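Local coordinates for protein transcription termination factor FttA (PDB 2XR1) that probably terminates archaeal transcription genome-wide by cutting nascent RNA with a zinc-dependent endonuclease and 5'-3' exonuclease of the metallo-beta-lactamase/beta-CASP family, at residues 379-383 with 583-589. Sequence-based numbering, arbitrary orientation.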
loop_
_atom_site.group_PDB
_atom_site.type_symbol
_atom_site.label_atom_id
_atom_site.label_comp_id
_atom_site.label_asym_id
_atom_site.label_seq_id
_atom_site.Cartn_x
_atom_site.Cartn_y
_atom_site.Cartn_z
ATOM N N SER B 379 -8.926 -14.984 7.004
ATOM C CA SER B 379 -8.867 -16.098 7.947
ATOM C C SER B 379 -7.458 -16.522 8.281
ATOM O O SER B 379 -6.589 -16.481 7.434
ATOM C CB SER B 379 -9.588 -17.305 7.354
ATOM O OG SER B 379 -9.458 -18.419 8.220
ATOM N N GLU B 380 -7.260 -17.014 9.488
ATOM C CA GLU B 380 -5.999 -17.662 9.809
ATOM C C GLU B 380 -5.940 -18.982 9.094
ATOM O O GLU B 380 -6.966 -19.460 8.654
ATOM C CB GLU B 380 -5.837 -17.955 11.300
ATOM C CG GLU B 380 -6.834 -18.971 11.852
ATOM C CD GLU B 380 -6.206 -19.855 12.874
ATOM O OE1 GLU B 380 -5.196 -20.523 12.512
ATOM O OE2 GLU B 380 -6.703 -19.888 14.015
ATOM N N ALA B 381 -4.729 -19.557 9.011
ATOM C CA ALA B 381 -4.467 -20.790 8.279
ATOM C C ALA B 381 -3.418 -21.699 8.957
ATOM O O ALA B 381 -2.706 -22.381 8.279
ATOM C CB ALA B 381 -4.056 -20.459 6.825
ATOM N N THR B 382 -3.342 -21.707 10.283
ATOM C CA THR B 382 -2.229 -22.356 11.019
ATOM C C THR B 382 -2.172 -23.822 10.744
ATOM O O THR B 382 -1.109 -24.362 10.467
ATOM C CB THR B 382 -2.329 -22.190 12.527
ATOM O OG1 THR B 382 -2.593 -20.831 12.827
ATOM C CG2 THR B 382 -1.034 -22.602 13.212
ATOM N N TYR B 383 -3.329 -24.472 10.783
ATOM C CA TYR B 383 -3.416 -25.861 10.380
ATOM C C TYR B 383 -3.991 -25.983 8.961
ATOM O O TYR B 383 -4.781 -26.884 8.641
ATOM C CB TYR B 383 -4.238 -26.640 11.403
ATOM C CG TYR B 383 -3.502 -26.864 12.719
ATOM C CD1 TYR B 383 -3.309 -25.835 13.604
ATOM C CD2 TYR B 383 -3.013 -28.091 13.057
ATOM C CE1 TYR B 383 -2.644 -26.015 14.782
ATOM C CE2 TYR B 383 -2.349 -28.282 14.236
ATOM C CZ TYR B 383 -2.165 -27.241 15.099
ATOM O OH TYR B 383 -1.517 -27.463 16.275
ATOM N N HIS B 583 -6.380 -23.893 18.060
ATOM C CA HIS B 583 -6.724 -23.589 16.670
ATOM C C HIS B 583 -7.572 -24.651 15.996
ATOM O O HIS B 583 -7.491 -25.852 16.288
ATOM C CB HIS B 583 -5.469 -23.495 15.843
ATOM C CG HIS B 583 -4.572 -22.345 16.204
ATOM N ND1 HIS B 583 -4.749 -21.072 15.696
ATOM C CD2 HIS B 583 -3.453 -22.304 16.969
ATOM C CE1 HIS B 583 -3.772 -20.306 16.139
ATOM N NE2 HIS B 583 -2.967 -21.032 16.898
ATOM N N SER B 584 -8.370 -24.196 15.053
ATOM C CA SER B 584 -9.096 -25.046 14.172
ATOM C C SER B 584 -8.123 -25.872 13.382
ATOM O O SER B 584 -7.191 -25.334 12.830
ATOM C CB SER B 584 -9.901 -24.185 13.195
ATOM O OG SER B 584 -10.965 -23.574 13.839
ATOM N N ASP B 585 -8.341 -27.177 13.294
ATOM C CA ASP B 585 -7.524 -28.006 12.413
ATOM C C ASP B 585 -7.971 -27.792 10.954
ATOM O O ASP B 585 -8.791 -26.911 10.679
ATOM C CB ASP B 585 -7.573 -29.478 12.841
ATOM C CG ASP B 585 -8.877 -30.206 12.440
ATOM O OD1 ASP B 585 -9.828 -29.548 11.937
ATOM O OD2 ASP B 585 -8.952 -31.463 12.633
ATOM N N ARG B 586 -7.420 -28.570 10.029
ATOM C CA ARG B 586 -7.722 -28.371 8.613
ATOM C C ARG B 586 -9.213 -28.525 8.346
ATOM O O ARG B 586 -9.804 -27.677 7.740
ATOM C CB ARG B 586 -6.895 -29.320 7.749
ATOM C CG ARG B 586 -7.425 -29.542 6.368
ATOM C CD ARG B 586 -7.104 -28.398 5.403
ATOM N NE ARG B 586 -7.479 -28.834 4.072
ATOM C CZ ARG B 586 -7.007 -28.370 2.924
ATOM N NH1 ARG B 586 -6.098 -27.411 2.870
ATOM N NH2 ARG B 586 -7.454 -28.911 1.804
ATOM N N ARG B 587 -9.814 -29.596 8.841
ATOM C CA ARG B 587 -11.249 -29.814 8.702
ATOM C C ARG B 587 -12.048 -28.597 9.225
ATOM O O ARG B 587 -12.946 -28.082 8.589
ATOM C CB ARG B 587 -11.686 -31.062 9.449
ATOM C CG ARG B 587 -13.009 -31.641 8.933
ATOM C CD ARG B 587 -13.589 -32.719 9.858
ATOM N NE ARG B 587 -14.415 -32.116 10.916
ATOM C CZ ARG B 587 -14.051 -31.972 12.204
ATOM N NH1 ARG B 587 -12.859 -32.419 12.652
ATOM N NH2 ARG B 587 -14.888 -31.394 13.063
ATOM N N GLN B 588 -11.670 -28.113 10.387
ATOM C CA GLN B 588 -12.426 -27.060 11.044
ATOM C C GLN B 588 -12.304 -25.736 10.322
ATOM O O GLN B 588 -13.261 -24.958 10.310
ATOM C CB GLN B 588 -11.997 -26.961 12.506
ATOM C CG GLN B 588 -12.610 -28.098 13.306
ATOM C CD GLN B 588 -11.833 -28.463 14.557
ATOM O OE1 GLN B 588 -10.783 -27.859 14.863
ATOM N NE2 GLN B 588 -12.334 -29.467 15.292
ATOM N N LEU B 589 -11.131 -25.462 9.753
ATOM C CA LEU B 589 -10.950 -24.268 8.943
ATOM C C LEU B 589 -11.932 -24.314 7.774
ATOM O O LEU B 589 -12.637 -23.343 7.484
ATOM C CB LEU B 589 -9.514 -24.166 8.447
ATOM C CG LEU B 589 -8.519 -23.845 9.588
ATOM C CD1 LEU B 589 -7.044 -24.073 9.215
ATOM C CD2 LEU B 589 -8.741 -22.422 10.033
HETATM O O HOH W 1 -5.593 -23.342 12.102
#
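A buried contact of mixed character, a polar network beside an apolar patch of Y383 and L589, joins two sequence-distant parts of the metallo-beta-lactamase fold next to the dinuclear zinc site: the end of strand 376-380 with its following turn, and the loop that starts helix 586-594. Its centre is a His-carboxylate hydrogen bond, H583 ND1 to E380 OE2, at 2.8 Å and 168°, with OE2 at the ring edge, near its plane. E380 OE1 holds the turn, accepting from T382 N (3.1 Å) and T382 OG1 (2.6 Å). T382 also covers one face of the imidazole in a CH-pi contact, its CB 4.2 Å from the ring centroid and 12° off the normal. A water links E380 OE1 (2.9 Å), Y383 N (2.9 Å) and S584 O (2.7 Å). D585 and Q588 form a capping box (Q588 N to D585 OD1, 2.8 Å; D585 N to Q588 OE1, 3.0 Å), starting the helix that brings L589 CD1 to 3.6 Å from Y383 C. The side chain of H583 comes within about 5 Å of a bound zinc ion. The carboxylate of beta-CASP motif A (E380) thus ties motif B (H583) to T382, whose OG1 is hydrogen-bonded to ND1 of zinc ligand H607, motif C.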